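Local coordinates for protein triggering receptor expressed on myeloid cells 1 (Mus musculus, PDB 1U9K) that amplifies inflammatory responses as a myeloid cell-surface receptor, here its extracellular V-type immunoglobulin domain, multimerising on ligand binding and signalling through the adapter TYROBP/DAP12, at residues A29-W35 with V48-F54; G63-L67 with V78-Q84. All blocks are in the same frame, centred on the assembly; numbering follows the deposited sequence.

Contact 1 (A29-W35 with V48-F54)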
ATOM      1  N   ALA A  29     -13.291   2.134   8.668  1.00 19.67           N
ATOM      2  CA  ALA A  29     -12.642   1.887   9.971  1.00 20.28           C
ATOM      3  C   ALA A  29     -12.447   0.366  10.191  1.00 20.56           C
ATOM      4  O   ALA A  29     -11.346  -0.071  10.535  1.00 20.64           O
ATOM      5  CB  ALA A  29     -13.405   2.469  11.109  1.00 21.50           C
ATOM      6  N   ASN A  30     -13.491  -0.398   9.901  1.00 19.47           N
ATOM      7  CA  ASN A  30     -13.499  -1.842  10.139  1.00 20.69           C
ATOM      8  C   ASN A  30     -13.290  -2.646   8.830  1.00 20.49           C
ATOM      9  O   ASN A  30     -13.904  -3.707   8.602  1.00 21.69           O
ATOM     10  CB  ASN A  30     -14.792  -2.246  10.858  1.00 21.02           C
ATOM     11  CG  ASN A  30     -14.669  -3.609  11.557  1.00 21.64           C
ATOM     12  OD1 ASN A  30     -13.552  -4.100  11.716  1.00 19.90           O
ATOM     13  ND2 ASN A  30     -15.796  -4.228  11.942  1.00 19.66           N
ATOM     14  N   SER A  31     -12.494  -2.109   7.941  1.00 19.80           N
ATOM     15  CA  SER A  31     -12.156  -2.798   6.712  1.00 19.20           C
ATOM     16  C   SER A  31     -10.674  -3.115   6.718  1.00 19.56           C
ATOM     17  O   SER A  31      -9.833  -2.379   7.289  1.00 19.71           O
ATOM     18  CB  SER A  31     -12.490  -1.943   5.463  1.00 18.83           C
ATOM     19  OG  SER A  31     -13.860  -1.664   5.394  1.00 22.35           O
ATOM     20  N   GLN A  32     -10.351  -4.197   6.040  1.00 19.28           N
ATOM     21  CA  GLN A  32      -8.987  -4.528   5.744  1.00 20.02           C
ATOM     22  C   GLN A  32      -8.405  -3.572   4.664  1.00 20.14           C
ATOM     23  O   GLN A  32      -9.115  -3.103   3.734  1.00 19.10           O
ATOM     24  CB  GLN A  32      -8.915  -5.990   5.267  1.00 20.06           C
ATOM     25  CG  GLN A  32      -7.543  -6.564   5.286  1.00 20.52           C
ATOM     26  CD  GLN A  32      -7.564  -8.084   5.121  1.00 23.59           C
ATOM     27  OE1 GLN A  32      -8.403  -8.613   4.399  1.00 24.94           O
ATOM     28  NE2 GLN A  32      -6.657  -8.775   5.796  1.00 20.19           N
ATOM     29  N   LYS A  33      -7.111  -3.325   4.790  1.00 19.91           N
ATOM     30  CA  LYS A  33      -6.362  -2.549   3.818  1.00 19.66           C
ATOM     31  C   LYS A  33      -5.180  -3.332   3.301  1.00 20.10           C
ATOM     32  O   LYS A  33      -4.702  -4.268   3.927  1.00 19.25           O
ATOM     33  CB  LYS A  33      -5.928  -1.194   4.369  1.00 21.51           C
ATOM     34  CG  LYS A  33      -7.122  -0.305   4.785  1.00 23.06           C
ATOM     35  CD  LYS A  33      -7.315  -0.296   6.254  1.00 25.98           C
ATOM     36  CE  LYS A  33      -8.525   0.544   6.694  1.00 24.78           C
ATOM     37  NZ  LYS A  33      -8.934   0.185   8.027  1.00 24.76           N
ATOM     38  N   ALA A  34      -4.726  -2.958   2.107  1.00 18.52           N
ATOM     39  CA  ALA A  34      -3.672  -3.676   1.461  1.00 18.97           C
ATOM     40  C   ALA A  34      -2.843  -2.773   0.578  1.00 18.21           C
ATOM     41  O   ALA A  34      -3.303  -1.739   0.065  1.00 20.16           O
ATOM     42  CB  ALA A  34      -4.201  -4.793   0.667  1.00 18.71           C
ATOM     43  N   TRP A  35      -1.614  -3.215   0.372  1.00 19.48           N
ATOM     44  CA  TRP A  35      -0.713  -2.677  -0.644  1.00 18.65           C
ATOM     45  C   TRP A  35      -0.598  -3.689  -1.773  1.00 18.72           C
ATOM     46  O   TRP A  35      -0.379  -4.848  -1.511  1.00 19.05           O
ATOM     47  CB  TRP A  35       0.650  -2.484  -0.023  1.00 20.05           C
ATOM     48  CG  TRP A  35       1.763  -1.874  -0.899  1.00 19.20           C
ATOM     49  CD1 TRP A  35       2.971  -2.440  -1.128  1.00 20.37           C
ATOM     50  CD2 TRP A  35       1.812  -0.565  -1.489  1.00 19.85           C
ATOM     51  NE1 TRP A  35       3.763  -1.597  -1.850  1.00 21.30           N
ATOM     52  CE2 TRP A  35       3.085  -0.421  -2.064  1.00 22.40           C
ATOM     53  CE3 TRP A  35       0.923   0.529  -1.548  1.00 21.22           C
ATOM     54  CZ2 TRP A  35       3.477   0.719  -2.715  1.00 23.47           C
ATOM     55  CZ3 TRP A  35       1.312   1.671  -2.200  1.00 22.94           C
ATOM     56  CH2 TRP A  35       2.577   1.761  -2.785  1.00 25.96           C
ATOM     57  N   VAL A  48       0.881  -7.094   1.043  1.00 19.69           N
ATOM     58  CA  VAL A  48       0.815  -7.031   2.497  1.00 20.00           C
ATOM     59  C   VAL A  48      -0.562  -6.504   2.835  1.00 18.91           C
ATOM     60  O   VAL A  48      -1.073  -5.666   2.136  1.00 18.26           O
ATOM     61  CB  VAL A  48       1.982  -6.185   3.090  1.00 19.36           C
ATOM     62  CG1 VAL A  48       2.004  -4.766   2.549  1.00 20.59           C
ATOM     63  CG2 VAL A  48       1.957  -6.213   4.654  1.00 21.06           C
ATOM     64  N   VAL A  49      -1.138  -7.054   3.880  1.00 18.50           N
ATOM     65  CA  VAL A  49      -2.475  -6.691   4.332  1.00 18.68           C
ATOM     66  C   VAL A  49      -2.500  -6.407   5.809  1.00 18.75           C
ATOM     67  O   VAL A  49      -1.653  -6.903   6.528  1.00 19.13           O
ATOM     68  CB  VAL A  49      -3.492  -7.809   4.040  1.00 18.87           C
ATOM     69  CG1 VAL A  49      -3.617  -8.038   2.542  1.00 20.59           C
ATOM     70  CG2 VAL A  49      -3.091  -9.092   4.752  1.00 17.77           C
ATOM     71  N   THR A  50      -3.443  -5.581   6.263  1.00 18.52           N
ATOM     72  CA  THR A  50      -3.645  -5.421   7.684  1.00 20.20           C
ATOM     73  C   THR A  50      -4.337  -6.622   8.262  1.00 21.18           C
ATOM     74  O   THR A  50      -4.869  -7.477   7.536  1.00 21.27           O
ATOM     75  CB  THR A  50      -4.433  -4.150   8.028  1.00 19.83           C
ATOM     76  OG1 THR A  50      -5.722  -4.172   7.397  1.00 20.14           O
ATOM     77  CG2 THR A  50      -3.772  -2.921   7.492  1.00 20.99           C
ATOM     78  N   GLN A  51      -4.273  -6.741   9.589  1.00 24.81           N
ATOM     79  CA  GLN A  51      -4.888  -7.896  10.264  1.00 25.52           C
ATOM     80  C   GLN A  51      -5.960  -7.470  11.249  1.00 25.80           C
ATOM     81  O   GLN A  51      -6.032  -6.304  11.655  1.00 23.56           O
ATOM     82  CB  GLN A  51      -3.842  -8.770  10.945  1.00 27.84           C
ATOM     83  CG  GLN A  51      -3.002  -9.659   9.965  1.00 31.20           C
ATOM     84  CD  GLN A  51      -3.824 -10.659   9.096  1.00 35.08           C
ATOM     85  OE1 GLN A  51      -4.822 -11.249   9.542  1.00 40.34           O
ATOM     86  NE2 GLN A  51      -3.361 -10.873   7.881  1.00 38.49           N
ATOM     87  N   ARG A  52      -6.806  -8.438  11.605  1.00 26.83           N
ATOM     88  CA  ARG A  52      -7.893  -8.238  12.532  1.00 28.01           C
ATOM     89  C   ARG A  52      -7.334  -7.997  13.934  1.00 27.85           C
ATOM     90  O   ARG A  52      -6.290  -8.562  14.264  1.00 28.33           O
ATOM     91  CB  ARG A  52      -8.844  -9.461  12.549  1.00 29.63           C
ATOM     92  CG  ARG A  52     -10.075  -9.259  11.621  1.00 32.02           C
ATOM     93  CD  ARG A  52     -11.031 -10.460  11.494  1.00 35.69           C
ATOM     94  NE  ARG A  52     -11.890 -10.325  10.305  1.00 38.89           N
ATOM     95  CZ  ARG A  52     -11.591 -10.764   9.061  1.00 45.43           C
ATOM     96  NH1 ARG A  52     -10.433 -11.391   8.788  1.00 46.62           N
ATOM     97  NH2 ARG A  52     -12.449 -10.561   8.060  1.00 46.30           N
ATOM     98  N   PRO A  53      -8.013  -7.196  14.780  1.00 27.13           N
ATOM     99  CA  PRO A  53      -9.244  -6.448  14.457  1.00 25.09           C
ATOM    100  C   PRO A  53      -8.911  -5.236  13.621  1.00 23.80           C
ATOM    101  O   PRO A  53      -7.926  -4.526  13.910  1.00 22.01           O
ATOM    102  CB  PRO A  53      -9.754  -5.977  15.823  1.00 25.29           C
ATOM    103  CG  PRO A  53      -8.947  -6.646  16.797  1.00 26.12           C
ATOM    104  CD  PRO A  53      -7.619  -7.005  16.186  1.00 26.93           C
ATOM    105  N   PHE A  54      -9.693  -5.023  12.561  1.00 22.07           N
ATOM    106  CA  PHE A  54      -9.295  -4.086  11.532  1.00 21.69           C
ATOM    107  C   PHE A  54      -9.388  -2.645  11.984  1.00 20.99           C
ATOM    108  O   PHE A  54      -8.765  -1.775  11.340  1.00 21.48           O
ATOM    109  CB  PHE A  54     -10.147  -4.273  10.306  1.00 21.85           C
ATOM    110  CG  PHE A  54      -9.904  -5.567   9.599  1.00 22.82           C
ATOM    111  CD1 PHE A  54      -8.604  -5.978   9.349  1.00 25.18           C
ATOM    112  CD2 PHE A  54     -10.963  -6.349   9.141  1.00 22.37           C
ATOM    113  CE1 PHE A  54      -8.349  -7.178   8.720  1.00 24.65           C
ATOM    114  CE2 PHE A  54     -10.721  -7.499   8.505  1.00 24.94           C
ATOM    115  CZ  PHE A  54      -9.391  -7.952   8.311  1.00 24.99           C
TER
HETATM  116  O   HOH W   1     -12.245  -6.573  12.457  1.00 40.87           O
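Q32 lies across F54 and reaches T50 where the hairpin of strands 32-37 and 45-49, at one border of the five-stranded sheet of the V-type immunoglobulin sandwich, gives way to loops. From its CB outward, Q32 first meets the ring: CB stands over one face of F54, 3.8 Å from the centroid, a CH-pi contact. CG follows at 3.6 Å from F54 CE1, and CD still touches F54 CZ. With CG anti to the backbone N (chi1 -164°) and the chain extended beyond it, the amide runs past the ring to the backbone of T50, where NE2 donates to T50 O at 2.8 Å, the acceptor lying in the amide plane. The opposite face of the F54 ring carries R52 CG, offset toward the rim, while the R52 guanidinium turns a face to F54 CE2; the phenyl thus lies between the Q32 and R52 side chains. T50 grips K33 twice: its N donates to K33 O, while K33 N donates to T50 OG1 at 3.1 Å, the side-chain hydroxyl continuing the strand pairing past V49. Further in, A34 and V49 form a non-hydrogen-bonded pair and W35 and V48 a hydrogen-bonded one. W35 and V48 face the other sheet of the sandwich, with Y91 meeting the indole ring. At the loop end, a water accepts from F54 N at 3.0 Å and donates to N30 OD1 at 2.9 Å.

Contact 2 (G63-L67 with V78-Q84)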
ATOM      1  N   GLY A  63       8.309  -9.280   4.590  1.00 29.82           N
ATOM      2  CA  GLY A  63       9.510  -9.119   3.773  1.00 29.24           C
ATOM      3  C   GLY A  63      10.016  -7.680   3.874  1.00 28.65           C
ATOM      4  O   GLY A  63      10.228  -7.186   4.975  1.00 27.88           O
ATOM      5  N   LYS A  64      10.181  -6.999   2.742  1.00 28.01           N
ATOM      6  CA  LYS A  64      10.613  -5.585   2.751  1.00 26.59           C
ATOM      7  C   LYS A  64       9.468  -4.601   2.904  1.00 25.32           C
ATOM      8  O   LYS A  64       9.673  -3.370   2.775  1.00 21.83           O
ATOM      9  CB  LYS A  64      11.352  -5.239   1.465  1.00 28.39           C
ATOM     10  CG  LYS A  64      10.490  -5.030   0.253  1.00 31.02           C
ATOM     11  CD  LYS A  64      11.278  -4.535  -0.997  1.00 37.34           C
ATOM     12  CE  LYS A  64      12.421  -5.502  -1.454  1.00 37.79           C
ATOM     13  NZ  LYS A  64      13.232  -4.872  -2.571  1.00 39.04           N
ATOM     14  N   PHE A  65       8.265  -5.121   3.086  1.00 22.45           N
ATOM     15  CA  PHE A  65       7.081  -4.267   3.171  1.00 21.63           C
ATOM     16  C   PHE A  65       6.701  -4.069   4.652  1.00 22.32           C
ATOM     17  O   PHE A  65       6.785  -5.002   5.447  1.00 22.55           O
ATOM     18  CB  PHE A  65       5.903  -4.887   2.426  1.00 22.14           C
ATOM     19  CG  PHE A  65       6.189  -5.176   1.003  1.00 22.82           C
ATOM     20  CD1 PHE A  65       6.696  -6.377   0.623  1.00 26.20           C
ATOM     21  CD2 PHE A  65       5.935  -4.230   0.036  1.00 25.02           C
ATOM     22  CE1 PHE A  65       6.991  -6.641  -0.685  1.00 26.14           C
ATOM     23  CE2 PHE A  65       6.222  -4.501  -1.272  1.00 25.52           C
ATOM     24  CZ  PHE A  65       6.777  -5.706  -1.622  1.00 25.73           C
ATOM     25  N   THR A  66       6.310  -2.846   4.981  1.00 21.61           N
ATOM     26  CA  THR A  66       5.732  -2.535   6.259  1.00 22.05           C
ATOM     27  C   THR A  66       4.481  -1.716   5.991  1.00 21.62           C
ATOM     28  O   THR A  66       4.484  -0.788   5.207  1.00 20.84           O
ATOM     29  CB  THR A  66       6.733  -1.723   7.112  1.00 22.55           C
ATOM     30  OG1 THR A  66       7.839  -2.561   7.435  1.00 24.84           O
ATOM     31  CG2 THR A  66       6.124  -1.344   8.470  1.00 24.32           C
ATOM     32  N   LEU A  67       3.374  -2.092   6.626  1.00 21.14           N
ATOM     33  CA  LEU A  67       2.154  -1.330   6.574  1.00 20.24           C
ATOM     34  C   LEU A  67       1.844  -0.850   7.931  1.00 19.44           C
ATOM     35  O   LEU A  67       1.724  -1.649   8.886  1.00 21.38           O
ATOM     36  CB  LEU A  67       1.068  -2.264   6.135  1.00 23.22           C
ATOM     37  CG  LEU A  67      -0.158  -1.859   5.408  1.00 27.94           C
ATOM     38  CD1 LEU A  67       0.206  -1.013   4.226  1.00 32.77           C
ATOM     39  CD2 LEU A  67      -0.854  -3.193   4.970  1.00 26.26           C
ATOM     40  N   VAL A  78       2.746   3.001   3.983  1.00 19.39           N
ATOM     41  CA  VAL A  78       3.461   1.862   3.457  1.00 20.93           C
ATOM     42  C   VAL A  78       4.933   2.200   3.336  1.00 21.22           C
ATOM     43  O   VAL A  78       5.276   3.312   2.972  1.00 20.12           O
ATOM     44  CB  VAL A  78       2.898   1.500   2.078  1.00 22.29           C
ATOM     45  CG1 VAL A  78       3.681   0.326   1.507  1.00 27.18           C
ATOM     46  CG2 VAL A  78       1.379   1.225   2.187  1.00 24.77           C
ATOM     47  N   GLN A  79       5.817   1.275   3.719  1.00 20.84           N
ATOM     48  CA  GLN A  79       7.239   1.461   3.494  1.00 21.18           C
ATOM     49  C   GLN A  79       7.739   0.223   2.802  1.00 21.89           C
ATOM     50  O   GLN A  79       7.355  -0.894   3.197  1.00 22.39           O
ATOM     51  CB  GLN A  79       7.989   1.652   4.782  1.00 22.41           C
ATOM     52  CG  GLN A  79       7.795   2.999   5.416  1.00 25.79           C
ATOM     53  CD  GLN A  79       8.468   3.053   6.765  1.00 32.43           C
ATOM     54  OE1 GLN A  79       7.797   3.030   7.802  1.00 38.59           O
ATOM     55  NE2 GLN A  79       9.793   3.049   6.760  1.00 35.45           N
ATOM     56  N   MET A  80       8.581   0.399   1.786  1.00 20.43           N
ATOM     57  CA  MET A  80       9.325  -0.699   1.138  1.00 21.41           C
ATOM     58  C   MET A  80      10.770  -0.342   1.295  1.00 21.81           C
ATOM     59  O   MET A  80      11.169   0.715   0.862  1.00 20.34           O
ATOM     60  CB  MET A  80       9.017  -0.775  -0.364  1.00 21.93           C
ATOM     61  CG  MET A  80       7.598  -1.111  -0.654  1.00 24.11           C
ATOM     62  SD  MET A  80       7.182  -1.035  -2.417  1.00 27.05           S
ATOM     63  CE  MET A  80       8.286  -2.119  -3.136  1.00 27.23           C
ATOM     64  N   THR A  81      11.550  -1.199   1.930  1.00 20.76           N
ATOM     65  CA  THR A  81      12.910  -0.911   2.255  1.00 21.47           C
ATOM     66  C   THR A  81      13.813  -1.561   1.236  1.00 21.07           C
ATOM     67  O   THR A  81      13.415  -2.461   0.517  1.00 20.47           O
ATOM     68  CB  THR A  81      13.265  -1.423   3.623  1.00 23.43           C
ATOM     69  OG1 THR A  81      12.850  -2.807   3.743  1.00 22.53           O
ATOM     70  CG2 THR A  81      12.475  -0.661   4.696  1.00 24.56           C
ATOM     71  N   ASP A  82      15.019  -1.034   1.160  1.00 20.46           N
ATOM     72  CA  ASP A  82      16.084  -1.596   0.341  1.00 22.04           C
ATOM     73  C   ASP A  82      15.571  -1.793  -1.080  1.00 20.61           C
ATOM     74  O   ASP A  82      15.598  -2.883  -1.622  1.00 20.33           O
ATOM     75  CB  ASP A  82      16.581  -2.921   0.912  1.00 22.88           C
ATOM     76  CG  ASP A  82      17.942  -3.307   0.345  1.00 29.33           C
ATOM     77  OD1 ASP A  82      18.683  -2.382  -0.134  1.00 33.96           O
ATOM     78  OD2 ASP A  82      18.342  -4.502   0.292  1.00 37.25           O
ATOM     79  N   LEU A  83      15.061  -0.721  -1.675  1.00 20.49           N
ATOM     80  CA  LEU A  83      14.511  -0.800  -3.020  1.00 19.81           C
ATOM     81  C   LEU A  83      15.508  -1.304  -4.034  1.00 20.05           C
ATOM     82  O   LEU A  83      16.677  -0.968  -4.003  1.00 18.64           O
ATOM     83  CB  LEU A  83      14.027   0.579  -3.487  1.00 19.40           C
ATOM     84  CG  LEU A  83      12.800   1.117  -2.781  1.00 20.75           C
ATOM     85  CD1 LEU A  83      12.634   2.608  -3.094  1.00 23.73           C
ATOM     86  CD2 LEU A  83      11.612   0.319  -3.142  1.00 23.82           C
ATOM     87  N   GLN A  84      15.027  -2.118  -4.953  1.00 20.79           N
ATOM     88  CA  GLN A  84      15.813  -2.586  -6.070  1.00 21.59           C
ATOM     89  C   GLN A  84      15.233  -2.067  -7.360  1.00 21.07           C
ATOM     90  O   GLN A  84      14.050  -1.752  -7.425  1.00 19.04           O
ATOM     91  CB  GLN A  84      15.809  -4.123  -6.092  1.00 23.35           C
ATOM     92  CG  GLN A  84      16.327  -4.780  -4.801  1.00 26.79           C
ATOM     93  CD  GLN A  84      17.776  -4.420  -4.501  1.00 32.86           C
ATOM     94  OE1 GLN A  84      18.594  -4.408  -5.398  1.00 36.03           O
ATOM     95  NE2 GLN A  84      18.089  -4.094  -3.243  1.00 37.04           N
TER
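The F65 ring meets M80 obliquely, neither face-on nor edge-on, where the antiparallel hairpin of strands 65-70 and 75-80 lies in the four-stranded sheet of the immunoglobulin sandwich. K64 CG sits above one face of this ring, offset toward the rim. M80 runs beside F65, both side chains pointing the same way: M80 CG comes within 3.6 Å of F65 CD2, and the bend at chi3 (57°) brings M80 CE to 3.7 Å from F65 CE2. The sulfur takes part in a Met-aromatic contact, with SD 4.9 Å from the F65 centroid and well off the ring normal. L67 and V78 continue this apolar face, which turns to the opposing sheet and meets V48 and W35; the two side chains lie side by side, pointing the same way. T66 and Q79 lie on the other face as a hydrogen-bonded pair, T66 N donating to Q79 O at 2.8 Å and Q79 N to T66 O at 2.9 Å. The polar end of T66 turns to H61, its OG1 bonding to H61 ND1.

Past the strands, T81 N donates to K64 O, extending the backbone pairing by one step. The K64 chain then follows the backbone of T81, CD passing 3.3 Å from T81 O, and ends near the turn at D82. Its ammonium group has a salt bridge with D87 as its main polar partner, and Q84 N also bonds to D87 OD2, so this carboxylate ties the lysine to the turn. D82 O accepts from two side chains arriving from opposite faces of its carbonyl plane: K64 NZ and Q84 NE2, each at 3.2 Å.

From the N terminus, the chain first enters contact 1 at 29-35, runs out along strand 32-37 and returns through 45-49, so that 48-54 closes the first hairpin. It then passes through strand 58-62 into 63-67, and the hairpin of 65-70 and 75-80 closes as contact 2 at 78-84. The two closures follow in series, neither enclosing nor crossing the other. They belong to opposite sheets of the sandwich, and although their centres are about 17 Å apart, they touch in the interior: the W35 indole packs on V78, M80 and F65, with W35 NE1 3.5 Å from M80 SD, while L67 reaches the backbone of V49.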